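Local coordinates for protein haloacid dehalogenase (Pseudomonas aeruginosa, PDB 3UMC) that probably hydrolyses the carbon–halogen bond of L-2-haloacids, as a member of the haloacid dehalogenase-like hydrolases, at residues L40-Q45 with R118-P123; A127-L132 with Y136-L141; F169-Y172 with P176-Y179. One frame throughout, in Å; residues are numbered along the deposited sequence.

Contact 1 of 3, residues L40-Q45 with R118-P123; sequences LIEQFQ and RLRPWP
Gln43 and Arg118 meet through their polar ends: the amide oxygen OE1 of Gln43 approaches the guanidinium obliquely, and the two flat groups stand 89° apart. Arg118 NH2 gives OE1 a hydrogen bond of 2.9 Å that is well bent from linear and therefore weak. The other end of the amide is better provided for, since Gln43 NE2 donates to the backbone oxygens of Phe115 and Ser39. Glutamine suits this place because a single side chain can accept from a charged neighbour while donating to carbonyls, and those bonds fix which way the amide is turned.

The neighbouring residue, Glu42, faces Arg120. Here the planar groups are nearly coplanar, 22° apart, and the carboxylate lies at the guanidinium edge. Glu42 OE1 is 3.3 Å from Arg120 NH2, closing a salt bridge, and both carboxylate oxygens also accept from Arg120 NH1, with OE2 at 3.4 Å; all three bonds are weak. The arginine chain runs straight from its backbone and then bends at chi3 (-66°), which swings the guanidinium toward the helix. The backbone N of Arg120 is held separately, by Ser39 OG.

Beneath these polar pairs, Leu40 CD1 touches Leu119 CD2 at 3.6 Å. Both leucines are buried: Leu40 also rests on Thr61 of helix 57-67, and Leu119 on Val152 of helix 146-156. The segment 118-123 includes the strand that pairs antiparallel with strand 34-35, just before helix 36-50, so the contact ties the first half of that helix to the returning chain.

Gln43 is thus held mainly through NE2, by Phe115 and Ser39, while the weak bonds of the salt bridge and of the amide–guanidinium pair probably leave both arginine head groups some freedom.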
loop_
_atom_site.group_PDB
_atom_site.type_symbol
_atom_site.label_atom_id
_atom_site.label_comp_id
_atom_site.label_asym_id
_atom_site.label_seq_id
_atom_site.Cartn_x
_atom_site.Cartn_y
_atom_site.Cartn_z
ATOM N N LEU A 40 21.124 -12.056 5.195
ATOM C CA LEU A 40 21.178 -13.311 4.528
ATOM C C LEU A 40 22.337 -14.129 5.143
ATOM O O LEU A 40 22.165 -15.297 5.446
ATOM C CB LEU A 40 21.329 -13.158 3.012
ATOM C CG LEU A 40 19.994 -13.201 2.248
ATOM C CD1 LEU A 40 18.966 -12.099 2.704
ATOM C CD2 LEU A 40 20.233 -13.098 0.791
ATOM N N ILE A 41 23.504 -13.532 5.338
ATOM C CA ILE A 41 24.647 -14.279 5.871
ATOM C C ILE A 41 24.242 -14.960 7.158
ATOM O O ILE A 41 24.437 -16.173 7.331
ATOM C CB ILE A 41 25.883 -13.383 6.110
ATOM C CG1 ILE A 41 26.464 -13.010 4.787
ATOM C CG2 ILE A 41 26.973 -14.085 6.913
ATOM C CD1 ILE A 41 27.455 -11.944 4.896
ATOM N N GLU A 42 23.655 -14.173 8.039
ATOM C CA GLU A 42 23.197 -14.651 9.314
ATOM C C GLU A 42 22.243 -15.850 9.203
ATOM O O GLU A 42 22.314 -16.780 10.009
ATOM C CB GLU A 42 22.504 -13.502 10.005
ATOM C CG GLU A 42 22.210 -13.694 11.487
ATOM C CD GLU A 42 22.250 -12.368 12.277
ATOM O OE1 GLU A 42 22.825 -11.355 11.755
ATOM O OE2 GLU A 42 21.728 -12.366 13.432
ATOM N N GLN A 43 21.372 -15.843 8.198
ATOM C CA GLN A 43 20.357 -16.845 8.109
ATOM C C GLN A 43 20.994 -18.148 7.561
ATOM O O GLN A 43 20.648 -19.244 7.979
ATOM C CB GLN A 43 19.189 -16.342 7.242
ATOM C CG GLN A 43 18.253 -15.388 8.000
ATOM C CD GLN A 43 17.114 -14.862 7.123
ATOM O OE1 GLN A 43 15.959 -15.283 7.245
ATOM N NE2 GLN A 43 17.444 -13.988 6.229
ATOM N N PHE A 44 21.892 -17.999 6.605
ATOM C CA PHE A 44 22.710 -19.110 6.149
ATOM C C PHE A 44 23.501 -19.837 7.257
ATOM O O PHE A 44 23.610 -21.050 7.188
ATOM C CB PHE A 44 23.675 -18.679 5.062
ATOM C CG PHE A 44 23.060 -18.621 3.719
ATOM C CD1 PHE A 44 22.607 -19.771 3.112
ATOM C CD2 PHE A 44 22.903 -17.396 3.049
ATOM C CE1 PHE A 44 22.011 -19.732 1.852
ATOM C CE2 PHE A 44 22.326 -17.348 1.792
ATOM C CZ PHE A 44 21.867 -18.527 1.198
ATOM N N GLN A 45 24.034 -19.088 8.220
ATOM C CA GLN A 45 24.808 -19.619 9.353
ATOM C C GLN A 45 23.960 -20.302 10.415
ATOM O O GLN A 45 24.463 -21.145 11.159
ATOM C CB GLN A 45 25.521 -18.490 10.100
ATOM C CG GLN A 45 26.650 -17.778 9.359
ATOM C CD GLN A 45 27.298 -16.733 10.229
ATOM O OE1 GLN A 45 26.626 -16.069 11.021
ATOM N NE2 GLN A 45 28.599 -16.573 10.092
ATOM N N ARG A 118 13.103 -11.325 5.554
ATOM C CA ARG A 118 13.371 -10.930 6.931
ATOM C C ARG A 118 14.677 -10.180 6.913
ATOM O O ARG A 118 15.736 -10.810 6.854
ATOM C CB ARG A 118 13.464 -12.179 7.796
ATOM C CG ARG A 118 12.086 -12.874 7.981
ATOM C CD ARG A 118 12.109 -14.094 8.952
ATOM N NE ARG A 118 12.949 -15.127 8.371
ATOM C CZ ARG A 118 12.607 -15.903 7.344
ATOM N NH1 ARG A 118 11.407 -15.819 6.767
ATOM N NH2 ARG A 118 13.474 -16.789 6.891
ATOM N N LEU A 119 14.640 -8.836 6.904
ATOM C CA LEU A 119 15.880 -8.098 6.718
ATOM C C LEU A 119 16.029 -7.005 7.724
ATOM O O LEU A 119 15.099 -6.246 7.923
ATOM C CB LEU A 119 15.991 -7.511 5.301
ATOM C CG LEU A 119 15.648 -8.450 4.197
ATOM C CD1 LEU A 119 15.410 -7.679 2.980
ATOM C CD2 LEU A 119 16.756 -9.578 3.964
ATOM N N ARG A 120 17.249 -6.860 8.263
ATOM C CA ARG A 120 17.503 -5.958 9.311
ATOM C C ARG A 120 17.573 -4.524 8.763
ATOM O O ARG A 120 18.292 -4.257 7.837
ATOM C CB ARG A 120 18.827 -6.310 9.999
ATOM C CG ARG A 120 19.242 -5.313 11.127
ATOM C CD ARG A 120 20.643 -5.710 11.893
ATOM N NE ARG A 120 20.417 -6.959 12.619
ATOM C CZ ARG A 120 20.778 -8.186 12.212
ATOM N NH1 ARG A 120 20.412 -9.236 12.955
ATOM N NH2 ARG A 120 21.507 -8.382 11.093
ATOM N N PRO A 121 16.886 -3.614 9.416
ATOM C CA PRO A 121 17.002 -2.184 9.112
ATOM C C PRO A 121 18.391 -1.610 9.491
ATOM O O PRO A 121 18.898 -1.999 10.541
ATOM C CB PRO A 121 15.930 -1.578 10.004
ATOM C CG PRO A 121 15.755 -2.511 11.139
ATOM C CD PRO A 121 16.034 -3.868 10.612
ATOM N N TRP A 122 18.949 -0.650 8.732
ATOM C CA TRP A 122 20.049 0.169 9.294
ATOM C C TRP A 122 19.623 0.887 10.565
ATOM O O TRP A 122 18.430 1.122 10.760
ATOM C CB TRP A 122 20.600 1.153 8.261
ATOM C CG TRP A 122 21.040 0.486 6.944
ATOM C CD1 TRP A 122 20.408 0.583 5.764
ATOM C CD2 TRP A 122 22.168 -0.339 6.719
ATOM N NE1 TRP A 122 21.057 -0.114 4.802
ATOM C CE2 TRP A 122 22.150 -0.705 5.360
ATOM C CE3 TRP A 122 23.214 -0.801 7.526
ATOM C CZ2 TRP A 122 23.119 -1.510 4.788
ATOM C CZ3 TRP A 122 24.190 -1.608 6.958
ATOM C CH2 TRP A 122 24.140 -1.936 5.593
ATOM N N PRO A 123 20.588 1.301 11.439
ATOM C CA PRO A 123 20.274 1.922 12.738
ATOM C C PRO A 123 19.404 3.147 12.701
ATOM O O PRO A 123 18.679 3.444 13.684
ATOM C CB PRO A 123 21.649 2.339 13.265
ATOM C CG PRO A 123 22.604 1.281 12.683
ATOM C CD PRO A 123 22.039 1.025 11.298
#

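Contact 2 of 3, residues A127-L132 with Y136-L141; sequences AGMHAL and YWLAAL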
loop_
_atom_site.group_PDB
_atom_site.type_symbol
_atom_site.label_atom_id
_atom_site.label_comp_id
_atom_site.label_asym_id
_atom_site.label_seq_id
_atom_site.Cartn_x
_atom_site.Cartn_y
_atom_site.Cartn_z
ATOM N N ALA A 127 13.838 5.117 12.898
ATOM C CA ALA A 127 13.619 6.423 13.537
ATOM C C ALA A 127 13.355 7.474 12.497
ATOM O O ALA A 127 12.537 8.390 12.722
ATOM C CB ALA A 127 14.793 6.877 14.388
ATOM N N GLY A 128 14.151 7.419 11.445
ATOM C CA GLY A 128 14.076 8.391 10.391
ATOM C C GLY A 128 12.736 8.273 9.669
ATOM O O GLY A 128 12.131 9.268 9.347
HETATM N N MSE A 129 12.276 7.059 9.429
HETATM C CA MSE A 129 10.974 6.925 8.756
HETATM C C MSE A 129 9.856 7.527 9.656
HETATM O O MSE A 129 8.969 8.251 9.160
HETATM C CB MSE A 129 10.709 5.483 8.366
HETATM C CG MSE A 129 11.496 5.002 7.149
HETATM SE SE MSE A 129 11.051 3.200 6.751
HETATM C CE MSE A 129 9.337 3.513 5.778
ATOM N N HIS A 130 9.929 7.251 10.973
ATOM C CA HIS A 130 8.952 7.775 11.915
ATOM C C HIS A 130 9.016 9.203 11.998
ATOM O O HIS A 130 7.979 9.813 12.188
ATOM C CB HIS A 130 9.062 7.154 13.315
ATOM C CG HIS A 130 8.416 5.819 13.400
ATOM N ND1 HIS A 130 7.068 5.658 13.193
ATOM C CD2 HIS A 130 8.934 4.587 13.539
ATOM C CE1 HIS A 130 6.774 4.371 13.286
ATOM N NE2 HIS A 130 7.896 3.700 13.476
ATOM N N ALA A 131 10.209 9.803 11.853
ATOM C CA ALA A 131 10.277 11.245 11.776
ATOM C C ALA A 131 9.625 11.836 10.480
ATOM O O ALA A 131 8.897 12.842 10.518
ATOM C CB ALA A 131 11.767 11.723 11.878
ATOM N N LEU A 132 9.996 11.291 9.338
ATOM C CA LEU A 132 9.537 11.792 8.058
ATOM C C LEU A 132 8.042 11.625 7.889
ATOM O O LEU A 132 7.426 12.401 7.171
ATOM C CB LEU A 132 10.273 11.089 6.908
ATOM C CG LEU A 132 11.762 11.347 6.831
ATOM C CD1 LEU A 132 12.529 10.231 6.091
ATOM C CD2 LEU A 132 12.023 12.736 6.243
ATOM N N TYR A 136 5.105 13.752 5.489
ATOM C CA TYR A 136 5.154 13.179 4.127
ATOM C C TYR A 136 4.574 11.826 4.122
ATOM O O TYR A 136 4.648 11.092 5.131
ATOM C CB TYR A 136 6.589 13.055 3.603
ATOM C CG TYR A 136 7.380 14.318 3.695
ATOM C CD1 TYR A 136 7.186 15.340 2.782
ATOM C CD2 TYR A 136 8.285 14.517 4.737
ATOM C CE1 TYR A 136 7.882 16.532 2.882
ATOM C CE2 TYR A 136 8.995 15.691 4.847
ATOM C CZ TYR A 136 8.755 16.702 3.929
ATOM O OH TYR A 136 9.429 17.863 4.027
ATOM N N TRP A 137 3.908 11.496 3.033
ATOM C CA TRP A 137 3.523 10.146 2.808
ATOM C C TRP A 137 4.802 9.381 2.524
ATOM O O TRP A 137 5.676 9.843 1.778
ATOM C CB TRP A 137 2.623 10.010 1.555
ATOM C CG TRP A 137 1.235 10.514 1.722
ATOM C CD1 TRP A 137 0.584 10.766 2.894
ATOM C CD2 TRP A 137 0.304 10.800 0.680
ATOM N NE1 TRP A 137 -0.697 11.192 2.633
ATOM C CE2 TRP A 137 -0.885 11.229 1.281
ATOM C CE3 TRP A 137 0.345 10.687 -0.701
ATOM C CZ2 TRP A 137 -2.008 11.587 0.542
ATOM C CZ3 TRP A 137 -0.762 11.081 -1.436
ATOM C CH2 TRP A 137 -1.919 11.506 -0.808
ATOM N N LEU A 138 4.861 8.187 3.019
ATOM C CA LEU A 138 6.016 7.308 2.769
ATOM C C LEU A 138 5.572 6.108 1.995
ATOM O O LEU A 138 4.635 5.395 2.403
ATOM C CB LEU A 138 6.674 6.834 4.084
ATOM C CG LEU A 138 6.973 7.861 5.174
ATOM C CD1 LEU A 138 7.720 7.223 6.386
ATOM C CD2 LEU A 138 7.724 9.110 4.598
ATOM N N ALA A 139 6.259 5.835 0.888
ATOM C CA ALA A 139 5.931 4.629 0.109
ATOM C C ALA A 139 7.165 3.905 -0.390
ATOM O O ALA A 139 8.147 4.516 -0.737
ATOM C CB ALA A 139 4.981 5.023 -1.065
ATOM N N ALA A 140 7.114 2.577 -0.352
ATOM C CA ALA A 140 8.125 1.732 -0.865
ATOM C C ALA A 140 8.053 1.774 -2.372
ATOM O O ALA A 140 6.976 1.652 -2.946
ATOM C CB ALA A 140 7.922 0.214 -0.361
ATOM N N LEU A 141 9.210 1.852 -3.011
ATOM C CA LEU A 141 9.318 1.692 -4.465
ATOM C C LEU A 141 10.353 0.653 -4.760
ATOM O O LEU A 141 11.491 0.963 -4.947
ATOM C CB LEU A 141 9.687 3.018 -5.130
ATOM C CG LEU A 141 9.473 3.125 -6.645
ATOM C CD1 LEU A 141 7.977 3.452 -6.986
ATOM C CD2 LEU A 141 10.410 4.219 -7.138
#
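Leu138 turns its CG to the side of its own backbone N (chi1 -47°), and chi2 near 180° (-176°) then sends CD1 straight on to the turn of helix at Met129. There CD1 lies 3.2 Å from Met129 O, a tight touch of methyl and carbonyl, and 4.0 Å from Met129 CB. Met129, here selenomethionine, bends at chi3 (80°), and its CE comes to 4.1 Å from the same Leu138 CD1, so that the methyl is met by both the root and the tip of the chain. The second branch serves another partner: Leu138 CD2 packs against Leu132 CB at 4.0 Å. A branched leucine is apt here because one methyl can meet residue 129 and the other residue 132, about one helical turn further on.

This is helix-on-sheet packing in the Rossmann-like core of the haloacid dehalogenase fold. Helix 125-132 lies against one side of the parallel sheet, in which strand 137-140 runs between strands 24-27 and 162-163. Leu132 also reaches Ile25 and Phe27 of the adjoining strand, and it meets His247 of helix 243-251 as well.

Where the helix ends, Tyr136 N makes a weak, bent hydrogen bond of 3.2 Å to Leu132 O, closing the short connection to the strand. That carbonyl also sits near the plane of the Tyr136 ring at its edge, with CD2 3.3 Å from Leu132 O. Tyr136 O is engaged by Arg154 of the second subunit, while Trp137 points away from the helix and touches Leu186 of helix 176-186.

Contact 3 of 3, residues F169-Y172 with P176-Y179; sequences FGHY and PQVY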
loop_
_atom_site.group_PDB
_atom_site.type_symbol
_atom_site.label_atom_id
_atom_site.label_comp_id
_atom_site.label_asym_id
_atom_site.label_seq_id
_atom_site.Cartn_x
_atom_site.Cartn_y
_atom_site.Cartn_z
ATOM N N PHE A 169 3.041 -2.735 -11.539
ATOM C CA PHE A 169 3.227 -2.058 -12.811
ATOM C C PHE A 169 3.690 -3.007 -13.895
ATOM O O PHE A 169 3.670 -2.665 -15.047
ATOM C CB PHE A 169 4.269 -0.963 -12.637
ATOM C CG PHE A 169 4.004 -0.057 -11.466
ATOM C CD1 PHE A 169 2.921 0.785 -11.454
ATOM C CD2 PHE A 169 4.849 -0.049 -10.377
ATOM C CE1 PHE A 169 2.671 1.585 -10.379
ATOM C CE2 PHE A 169 4.637 0.843 -9.311
ATOM C CZ PHE A 169 3.536 1.624 -9.298
ATOM N N GLY A 170 4.150 -4.186 -13.540
ATOM C CA GLY A 170 4.708 -5.117 -14.515
ATOM C C GLY A 170 6.015 -4.664 -15.108
ATOM O O GLY A 170 6.334 -5.055 -16.248
ATOM N N HIS A 171 6.779 -3.838 -14.351
ATOM C CA HIS A 171 8.091 -3.357 -14.775
ATOM C C HIS A 171 9.053 -3.338 -13.580
ATOM O O HIS A 171 8.622 -3.110 -12.435
ATOM C CB HIS A 171 7.952 -1.956 -15.339
ATOM C CG HIS A 171 7.400 -1.903 -16.732
ATOM N ND1 HIS A 171 8.206 -1.959 -17.858
ATOM C CD2 HIS A 171 6.130 -1.743 -17.185
ATOM C CE1 HIS A 171 7.451 -1.844 -18.938
ATOM N NE2 HIS A 171 6.196 -1.693 -18.558
ATOM N N TYR A 172 10.343 -3.583 -13.830
ATOM C CA TYR A 172 11.394 -3.400 -12.836
ATOM C C TYR A 172 12.057 -2.064 -13.075
ATOM O O TYR A 172 12.187 -1.617 -14.225
ATOM C CB TYR A 172 12.460 -4.501 -12.905
ATOM C CG TYR A 172 11.932 -5.813 -12.390
ATOM C CD1 TYR A 172 11.678 -5.964 -11.037
ATOM C CD2 TYR A 172 11.601 -6.873 -13.255
ATOM C CE1 TYR A 172 11.191 -7.100 -10.549
ATOM C CE2 TYR A 172 11.077 -8.050 -12.736
ATOM C CZ TYR A 172 10.886 -8.142 -11.386
ATOM O OH TYR A 172 10.384 -9.237 -10.771
ATOM N N PRO A 176 10.692 3.471 -16.731
ATOM C CA PRO A 176 10.009 4.656 -16.341
ATOM C C PRO A 176 8.588 4.419 -15.823
ATOM O O PRO A 176 8.052 5.260 -15.093
ATOM C CB PRO A 176 9.989 5.498 -17.598
ATOM C CG PRO A 176 10.447 4.657 -18.670
ATOM C CD PRO A 176 11.128 3.474 -18.134
ATOM N N GLN A 177 7.977 3.314 -16.218
ATOM C CA GLN A 177 6.652 2.966 -15.785
ATOM C C GLN A 177 6.519 2.870 -14.251
ATOM O O GLN A 177 5.433 3.111 -13.706
ATOM C CB GLN A 177 6.230 1.662 -16.458
ATOM C CG GLN A 177 5.902 1.857 -17.974
ATOM C CD GLN A 177 7.112 1.668 -18.890
ATOM O OE1 GLN A 177 8.264 1.643 -18.427
ATOM N NE2 GLN A 177 6.849 1.419 -20.215
ATOM N N VAL A 178 7.613 2.530 -13.576
ATOM C CA VAL A 178 7.602 2.343 -12.125
ATOM C C VAL A 178 7.393 3.685 -11.443
ATOM O O VAL A 178 6.436 3.882 -10.690
ATOM C CB VAL A 178 8.875 1.634 -11.607
ATOM C CG1 VAL A 178 8.840 1.558 -10.023
ATOM C CG2 VAL A 178 8.984 0.178 -12.241
ATOM N N TYR A 179 8.251 4.637 -11.776
ATOM C CA TYR A 179 8.199 5.977 -11.197
ATOM C C TYR A 179 6.925 6.641 -11.562
ATOM O O TYR A 179 6.269 7.306 -10.703
ATOM C CB TYR A 179 9.397 6.817 -11.625
ATOM C CG TYR A 179 10.704 6.096 -11.518
ATOM C CD1 TYR A 179 11.351 5.978 -10.282
ATOM C CD2 TYR A 179 11.268 5.426 -12.640
ATOM C CE1 TYR A 179 12.530 5.258 -10.159
ATOM C CE2 TYR A 179 12.439 4.741 -12.523
ATOM C CZ TYR A 179 13.102 4.685 -11.274
ATOM O OH TYR A 179 14.264 3.950 -11.133
#
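The loop leading into helix 176-186 runs through Lys173, consistent with the motif III lysine loop of haloacid dehalogenase-like hydrolases, and it folds back so that His171 lies on Gln177. The imidazole and the amide stack with planes 12° apart, Gln177 CD standing 3.4 Å above the His171 ring plane. Closer to the backbone, Gln177 CB makes a CH-pi contact 3.9 Å from the centroid of the His171 ring. The bend of the glutamine at chi2 (90°) lays its amide flat over the ring, whose ND1 is held by Asp175. A flat, polar pair suits this partly exposed position.

Deeper in, Val178 CG2 touches His171 O at 3.3 Å. Phe169 presents one ring face to two backbone carbonyls of the helix, Val178 O coming to 3.8 Å of Phe169 CE2. Between the two aromatic residues Gly170 turns the chain with positive phi, a conformation easy for a residue without a side chain.

Phe169 also touches Arg184 and Leu185 of helix 176-186, Val178 rests on Leu141 just beyond strand 137-140, and Tyr172 points away from helix 176-186 and packs on Met72 and Val75 of helix 69-76.

In the fold
Contact 2 is fully buried in the core, whereas contacts 1 and 3 are each partly exposed; contacts 1 and 3 lie on opposite sides of the chain's centre. Their chemistry follows: leucine and selenomethionine packing between helix and sheet in contact 2, charged and amide pairs above a small apolar floor in contact 1, flat-group stacking beside a buried valine in contact 3. Contacts 1 and 2 are neighbours along the chain, strand 120-121 being followed by helix 125-132, yet their side chains do not meet. Contacts 2 and 3 do touch: Leu141, just beyond strand 137-140, packs on Val178 and Tyr179, joining the sheet to helix 176-186.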